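Local coordinates for Cd1 (Flavonifractor plautii, PDB 7D39), which binds flavin mononucleotide and probably acts as the ene-reductase with which gut bacteria begin the breakdown of flavones and flavonols, at residues Gly96-His99 with Thr100-Arg104; Pro254-Gln257 with Leu258-His262; Glu289-Lys292 with Ala293-Ala297. All coordinates share one frame; numbering follows the deposited sequence.

Contact 1: residues Gly96-His99 with Thr100-Arg104; sequences GLFH and TITDR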
loop_
_atom_site.group_PDB
_atom_site.type_symbol
_atom_site.label_atom_id
_atom_site.label_comp_id
_atom_site.label_asym_id
_atom_site.label_seq_id
_atom_site.Cartn_x
_atom_site.Cartn_y
_atom_site.Cartn_z
ATOM N N GLY A 96 -8.527 -0.590 -9.854
ATOM C CA GLY A 96 -8.337 -2.025 -9.764
ATOM C C GLY A 96 -6.880 -2.409 -9.908
ATOM O O GLY A 96 -6.377 -3.270 -9.186
ATOM N N LEU A 97 -6.177 -1.754 -10.837
ATOM C CA LEU A 97 -4.770 -2.060 -11.063
ATOM C C LEU A 97 -3.926 -1.750 -9.830
ATOM O O LEU A 97 -3.033 -2.521 -9.470
ATOM C CB LEU A 97 -4.261 -1.275 -12.274
ATOM C CG LEU A 97 -2.772 -1.492 -12.547
ATOM C CD1 LEU A 97 -2.476 -2.971 -12.785
ATOM C CD2 LEU A 97 -2.311 -0.650 -13.729
ATOM N N PHE A 98 -4.192 -0.620 -9.180
ATOM C CA PHE A 98 -3.542 -0.326 -7.913
ATOM C C PHE A 98 -3.801 -1.435 -6.892
ATOM O O PHE A 98 -2.893 -1.838 -6.151
ATOM C CB PHE A 98 -4.033 1.026 -7.384
ATOM C CG PHE A 98 -3.207 1.558 -6.252
ATOM C CD1 PHE A 98 -3.380 1.086 -4.962
ATOM C CD2 PHE A 98 -2.248 2.532 -6.480
ATOM C CE1 PHE A 98 -2.604 1.566 -3.935
ATOM C CE2 PHE A 98 -1.461 3.006 -5.460
ATOM C CZ PHE A 98 -1.636 2.532 -4.186
ATOM N N HIS A 99 -5.034 -1.926 -6.821
ATOM C CA HIS A 99 -5.325 -3.046 -5.918
ATOM C C HIS A 99 -4.583 -4.316 -6.321
ATOM O O HIS A 99 -4.188 -5.094 -5.453
ATOM C CB HIS A 99 -6.817 -3.325 -5.874
ATOM C CG HIS A 99 -7.587 -2.334 -5.064
ATOM N ND1 HIS A 99 -8.218 -1.245 -5.620
ATOM C CD2 HIS A 99 -7.840 -2.273 -3.737
ATOM C CE1 HIS A 99 -8.820 -0.552 -4.670
ATOM N NE2 HIS A 99 -8.598 -1.151 -3.518
ATOM N N THR A 100 -4.386 -4.540 -7.620
ATOM C CA THR A 100 -3.640 -5.708 -8.081
ATOM C C THR A 100 -2.169 -5.605 -7.707
ATOM O O THR A 100 -1.577 -6.580 -7.240
ATOM C CB THR A 100 -3.804 -5.861 -9.588
ATOM O OG1 THR A 100 -5.113 -6.336 -9.844
ATOM C CG2 THR A 100 -2.821 -6.861 -10.162
ATOM N N ILE A 101 -1.572 -4.423 -7.888
ATOM C CA ILE A 101 -0.202 -4.214 -7.439
ATOM C C ILE A 101 -0.088 -4.487 -5.944
ATOM O O ILE A 101 0.875 -5.111 -5.482
ATOM C CB ILE A 101 0.268 -2.791 -7.809
ATOM C CG1 ILE A 101 0.480 -2.701 -9.323
ATOM C CG2 ILE A 101 1.547 -2.417 -7.058
ATOM C CD1 ILE A 101 0.538 -1.276 -9.862
ATOM N N THR A 102 -1.076 -4.041 -5.165
ATOM C CA THR A 102 -1.075 -4.341 -3.738
ATOM C C THR A 102 -1.177 -5.852 -3.486
ATOM O O THR A 102 -0.423 -6.409 -2.688
ATOM C CB THR A 102 -2.216 -3.587 -3.034
ATOM O OG1 THR A 102 -2.077 -2.170 -3.224
ATOM C CG2 THR A 102 -2.194 -3.861 -1.553
ATOM N N ASP A 103 -2.115 -6.532 -4.152
ATOM C CA ASP A 103 -2.205 -7.982 -3.998
ATOM C C ASP A 103 -0.862 -8.629 -4.263
ATOM O O ASP A 103 -0.459 -9.558 -3.560
ATOM C CB ASP A 103 -3.233 -8.590 -4.960
ATOM C CG ASP A 103 -4.644 -8.046 -4.765
ATOM O OD1 ASP A 103 -4.941 -7.464 -3.697
ATOM O OD2 ASP A 103 -5.455 -8.220 -5.702
ATOM N N ARG A 104 -0.153 -8.155 -5.278
ATOM C CA ARG A 104 1.037 -8.854 -5.715
ATOM C C ARG A 104 2.283 -8.441 -4.954
ATOM O O ARG A 104 3.319 -9.093 -5.106
ATOM C CB ARG A 104 1.205 -8.665 -7.222
ATOM C CG ARG A 104 0.150 -9.507 -7.907
ATOM C CD ARG A 104 0.287 -9.577 -9.365
ATOM N NE ARG A 104 1.499 -10.249 -9.802
ATOM C CZ ARG A 104 1.872 -10.239 -11.075
ATOM N NH1 ARG A 104 1.119 -9.604 -11.953
ATOM N NH2 ARG A 104 2.978 -10.846 -11.469
#
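T100 opens its half of the contact by donating its backbone N to G96 O at 2.8 Å, an i to i+4 bond of the alpha-helix 96-109. This helix belongs to the flavodoxin-like domain, where it follows strand 82-88 of the parallel sheet. The hydroxyl of T100 turns back to the same carbonyl: OG1 sits 3.4 Å from G96 O, a weak approach at most, while the side chain also touches H45. I101 comes next. Its N reaches L97 O at 2.9 Å, and its CG1, placed beside the backbone N by a chi1 of -71°, leans against that carbonyl. Farther out, CD1 meets L97 CG at 4.3 Å, a light apolar touch one turn apart; the rest of I101 is buried against L160, F70 and L73 of helices 153-162 and 70-79. T102 N then bonds to F98 O, and T102 OG1 lies 3.1 Å from this same F98 O, so the carbonyl may be gripped twice. The hydroxyl also comes obliquely to the F98 ring, 3.8 Å from CE1. With CG of F98 anti to the backbone N (chi1 -167°), that ring packs edge-to-face with F85 and against L160. D103 continues the ladder through its N to H99 O at 2.8 Å. Its carboxylate turns back toward this carbonyl; both groups are acceptors, so the approach is not a bond and is probably unfavourable, with D103 OD1 3.0 Å from H99 O.

Contact 2: residues Pro254-Gln257 with Leu258-His262; sequences PAEQ and LEHAH
E256 and H260 meet four residues apart on the surface: H260 NE2 donates to E256 OE1 at 3.1 Å, with the bond bent to 136°. The oxygen is reached on its syn side, somewhat out of the carboxylate plane, yet it lies almost exactly in the plane of the imidazole, at the ring edge. Carboxylate and ring are turned 59° against each other. E256 gets there by setting CG anti to its own N and then kinking at chi2 (-85°), which folds the acid back along the turn.

The tight part is the backbone beneath, a short 3-10 segment at 255-259 that follows strand 248-252 of the small antiparallel sheet. Its bonds run from i+3 to i: L258 N to A255 O at 3.2 Å, E259 N to E256 O at 3.1 Å and H260 N to Q257 O at 2.7 Å. All three donors stand well above the carbonyl planes, as is usual for such bonds in a 3-10 turn. Q257 faces the protein, its OE1 taking the backbone N of E239 and its chain lying on L238, while A261 is buried against H218.

The looser side carries the exposed A255, E256, L258 and E259. L258 CB rests 3.4 Å from A255 O, and its side chain also reaches H218 and F253. E259 brings a second acid near the first, E259 OE2 lying 4.6 Å from E256 OE1 without contact. It would probably add to the negative field around the E256 bond, favour the protonated form of H260 and so strengthen its hold on E256.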
loop_
_atom_site.group_PDB
_atom_site.type_symbol
_atom_site.label_atom_id
_atom_site.label_comp_id
_atom_site.label_asym_id
_atom_site.label_seq_id
_atom_site.Cartn_x
_atom_site.Cartn_y
_atom_site.Cartn_z
ATOM N N PRO A 254 -5.956 0.300 23.817
ATOM C CA PRO A 254 -5.073 -0.162 24.865
ATOM C C PRO A 254 -3.742 -0.245 24.255
ATOM O O PRO A 254 -3.588 -0.843 23.233
ATOM C CB PRO A 254 -5.582 -1.550 25.159
ATOM C CG PRO A 254 -6.384 -1.931 23.996
ATOM C CD PRO A 254 -6.997 -0.675 23.521
ATOM N N ALA A 255 -2.723 0.196 24.952
ATOM C CA ALA A 255 -1.386 0.300 24.387
ATOM C C ALA A 255 -0.768 -1.011 23.966
ATOM O O ALA A 255 0.148 -1.073 23.213
ATOM C CB ALA A 255 -0.473 0.960 25.380
ATOM N N GLU A 256 -1.245 -2.063 24.546
ATOM C CA GLU A 256 -0.749 -3.394 24.214
ATOM C C GLU A 256 -1.128 -3.795 22.789
ATOM O O GLU A 256 -0.438 -4.613 22.169
ATOM C CB GLU A 256 -1.275 -4.410 25.231
ATOM C CG GLU A 256 -0.777 -5.832 25.029
ATOM C CD GLU A 256 -1.609 -6.605 24.021
ATOM O OE1 GLU A 256 -1.150 -7.674 23.554
ATOM O OE2 GLU A 256 -2.724 -6.137 23.694
ATOM N N GLN A 257 -2.220 -3.234 22.255
ATOM C CA GLN A 257 -2.594 -3.494 20.867
ATOM C C GLN A 257 -1.472 -3.131 19.902
ATOM O O GLN A 257 -1.399 -3.689 18.802
ATOM C CB GLN A 257 -3.865 -2.716 20.509
ATOM C CG GLN A 257 -5.162 -3.448 20.799
ATOM C CD GLN A 257 -5.467 -4.527 19.767
ATOM O OE1 GLN A 257 -5.536 -4.255 18.566
ATOM N NE2 GLN A 257 -5.654 -5.755 20.233
ATOM N N LEU A 258 -0.591 -2.199 20.286
ATOM C CA LEU A 258 0.511 -1.822 19.406
ATOM C C LEU A 258 1.321 -3.028 18.963
ATOM O O LEU A 258 1.858 -3.046 17.854
ATOM C CB LEU A 258 1.419 -0.821 20.110
ATOM C CG LEU A 258 1.107 0.630 19.774
ATOM C CD1 LEU A 258 1.950 1.570 20.625
ATOM C CD2 LEU A 258 1.347 0.866 18.301
ATOM N N GLU A 259 1.438 -4.033 19.823
ATOM C CA GLU A 259 2.128 -5.261 19.464
ATOM C C GLU A 259 1.471 -5.989 18.304
ATOM O O GLU A 259 2.123 -6.815 17.660
ATOM C CB GLU A 259 2.172 -6.199 20.671
ATOM C CG GLU A 259 3.179 -5.814 21.719
ATOM C CD GLU A 259 3.987 -7.009 22.144
ATOM O OE1 GLU A 259 5.236 -6.944 22.062
ATOM O OE2 GLU A 259 3.370 -8.029 22.523
ATOM N N HIS A 260 0.186 -5.748 18.058
ATOM C CA HIS A 260 -0.553 -6.462 17.027
ATOM C C HIS A 260 -0.748 -5.642 15.763
ATOM O O HIS A 260 -1.192 -6.192 14.748
ATOM C CB HIS A 260 -1.914 -6.901 17.573
ATOM C CG HIS A 260 -1.811 -7.845 18.727
ATOM N ND1 HIS A 260 -1.945 -9.210 18.586
ATOM C CD2 HIS A 260 -1.545 -7.626 20.037
ATOM C CE1 HIS A 260 -1.780 -9.789 19.763
ATOM N NE2 HIS A 260 -1.538 -8.849 20.660
ATOM N N ALA A 261 -0.408 -4.355 15.797
ATOM C CA ALA A 261 -0.692 -3.453 14.687
ATOM C C ALA A 261 -0.091 -3.971 13.384
ATOM O O ALA A 261 1.084 -4.343 13.337
ATOM C CB ALA A 261 -0.153 -2.057 15.005
ATOM N N HIS A 262 -0.895 -3.952 12.312
ATOM C CA HIS A 262 -0.554 -4.613 11.055
ATOM C C HIS A 262 0.651 -4.005 10.355
ATOM O O HIS A 262 1.186 -4.626 9.432
ATOM C CB HIS A 262 -1.741 -4.579 10.092
ATOM C CG HIS A 262 -2.966 -5.276 10.596
ATOM N ND1 HIS A 262 -3.018 -5.922 11.816
ATOM C CD2 HIS A 262 -4.191 -5.420 10.042
ATOM C CE1 HIS A 262 -4.223 -6.446 11.981
ATOM N NE2 HIS A 262 -4.953 -6.151 10.919
#

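Contact 3: residues Glu289-Lys292 with Ala293-Ala297; sequences EKYK and ARQAA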
loop_
_atom_site.group_PDB
_atom_site.type_symbol
_atom_site.label_atom_id
_atom_site.label_comp_id
_atom_site.label_asym_id
_atom_site.label_seq_id
_atom_site.Cartn_x
_atom_site.Cartn_y
_atom_site.Cartn_z
ATOM N N GLU A 289 -11.328 -37.636 5.015
ATOM C CA GLU A 289 -12.412 -38.115 4.178
ATOM C C GLU A 289 -13.555 -37.113 4.131
ATOM O O GLU A 289 -14.219 -36.986 3.097
ATOM C CB GLU A 289 -12.888 -39.474 4.700
ATOM C CG GLU A 289 -14.300 -39.847 4.288
ATOM C CD GLU A 289 -14.669 -41.264 4.708
ATOM O OE1 GLU A 289 -13.745 -42.110 4.850
ATOM O OE2 GLU A 289 -15.881 -41.525 4.893
ATOM N N LYS A 290 -13.802 -36.393 5.227
ATOM C CA LYS A 290 -14.839 -35.365 5.216
ATOM C C LYS A 290 -14.568 -34.337 4.125
ATOM O O LYS A 290 -15.456 -34.004 3.328
ATOM C CB LYS A 290 -14.929 -34.695 6.591
ATOM C CG LYS A 290 -16.070 -33.684 6.730
ATOM C CD LYS A 290 -15.794 -32.687 7.851
ATOM C CE LYS A 290 -16.524 -33.055 9.110
ATOM N NZ LYS A 290 -17.972 -32.882 8.877
ATOM N N TYR A 291 -13.333 -33.838 4.058
ATOM C CA TYR A 291 -12.973 -32.887 3.011
ATOM C C TYR A 291 -13.084 -33.521 1.629
ATOM O O TYR A 291 -13.676 -32.946 0.708
ATOM C CB TYR A 291 -11.558 -32.367 3.247
ATOM C CG TYR A 291 -11.076 -31.339 2.242
ATOM C CD1 TYR A 291 -10.454 -31.725 1.057
ATOM C CD2 TYR A 291 -11.224 -29.977 2.490
ATOM C CE1 TYR A 291 -10.005 -30.794 0.153
ATOM C CE2 TYR A 291 -10.776 -29.028 1.576
ATOM C CZ TYR A 291 -10.167 -29.443 0.414
ATOM O OH TYR A 291 -9.717 -28.504 -0.485
ATOM N N LYS A 292 -12.508 -34.705 1.464
ATOM C CA LYS A 292 -12.504 -35.335 0.152
ATOM C C LYS A 292 -13.922 -35.618 -0.334
ATOM O O LYS A 292 -14.220 -35.464 -1.521
ATOM C CB LYS A 292 -11.676 -36.615 0.215
ATOM C CG LYS A 292 -10.176 -36.382 0.402
ATOM C CD LYS A 292 -9.456 -37.698 0.680
ATOM C CE LYS A 292 -7.956 -37.542 0.620
ATOM N NZ LYS A 292 -7.555 -36.994 -0.695
ATOM N N ALA A 293 -14.805 -36.048 0.566
ATOM C CA ALA A 293 -16.158 -36.399 0.149
ATOM C C ALA A 293 -16.942 -35.163 -0.251
ATOM O O ALA A 293 -17.635 -35.162 -1.275
ATOM C CB ALA A 293 -16.879 -37.149 1.269
ATOM N N ARG A 294 -16.858 -34.103 0.550
ATOM C CA ARG A 294 -17.543 -32.866 0.198
ATOM C C ARG A 294 -17.047 -32.342 -1.149
ATOM O O ARG A 294 -17.845 -31.990 -2.025
ATOM C CB ARG A 294 -17.345 -31.843 1.321
ATOM C CG ARG A 294 -17.887 -30.446 1.043
ATOM C CD ARG A 294 -18.028 -29.652 2.341
ATOM N NE ARG A 294 -19.174 -30.092 3.131
ATOM C CZ ARG A 294 -19.190 -30.161 4.460
ATOM N NH1 ARG A 294 -18.112 -29.833 5.156
ATOM N NH2 ARG A 294 -20.281 -30.574 5.090
ATOM N N GLN A 295 -15.725 -32.332 -1.345
ATOM C CA GLN A 295 -15.143 -31.884 -2.609
ATOM C C GLN A 295 -15.631 -32.724 -3.786
ATOM O O GLN A 295 -15.964 -32.185 -4.849
ATOM C CB GLN A 295 -13.613 -31.929 -2.521
ATOM C CG GLN A 295 -12.969 -30.771 -1.738
ATOM C CD GLN A 295 -13.033 -29.439 -2.478
ATOM O OE1 GLN A 295 -14.086 -29.019 -2.932
ATOM N NE2 GLN A 295 -11.902 -28.788 -2.608
ATOM N N ALA A 296 -15.644 -34.048 -3.633
ATOM C CA ALA A 296 -16.071 -34.902 -4.735
ATOM C C ALA A 296 -17.512 -34.609 -5.115
ATOM O O ALA A 296 -17.879 -34.665 -6.296
ATOM C CB ALA A 296 -15.902 -36.380 -4.360
ATOM N N ALA A 297 -18.347 -34.301 -4.122
ATOM C CA ALA A 297 -19.739 -33.986 -4.403
ATOM C C ALA A 297 -19.879 -32.624 -5.077
ATOM O O ALA A 297 -20.789 -32.432 -5.887
ATOM C CB ALA A 297 -20.554 -34.045 -3.114
#
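E289 and A293 begin the contact, A293 N donating to E289 O at 2.8 Å while the methyl of A293 rests on this carbonyl. K290 follows with its O accepting R294 N at 3.1 Å. The two basic chains run out on the same flank, K290 NZ and R294 NH1 standing 4.8 Å apart as like charges that do not touch. Y291 carries the main side-chain contact. Its N is hydrogen-bonded to T288 OG1 at the start of the helix, and its O accepts Q295 N. This is an i to i+4 pairing on the alpha-helix 289-301 near the C-terminus: with CG anti to the backbone N (chi1 -179°), the phenol lies along the helix and receives Q295 over one face. Q295 CG sits 3.9 Å from the ring centroid, a CH-pi contact displaced toward the rim. A bend at chi2 (-72°) then carries the amide past the ring, the two planes 76° apart, and Q295 NE2 donates weakly to Y291 OH at 3.1 Å. The other end of the amide, OE1, is held by R299 one turn on. K292 ends the segment with its O accepting A296 N at 2.9 Å, with A296 CB 3.4 Å from K292 O.

The three contacts follow one another along the chain, and none touches another. Contact 1 lies on helix 96-109, its centre about 9 Å from the centre of the chain, in the flavodoxin-like domain whose residues between 9 and 149 line the flavin mononucleotide pocket. Contact 2 comes after the four-stranded antiparallel sheet, in the link between strand 248-252 and helix 265-285; its centre is about 27 Å from that of contact 1. Contact 3 sits farther out, on helix 289-301, with its centre about 33 Å from that of contact 1 and 40 Å from that of contact 2. Only contact 1 thus belongs to the flavin-binding domain; contacts 2 and 3 lie in the C-terminal part that follows it in series.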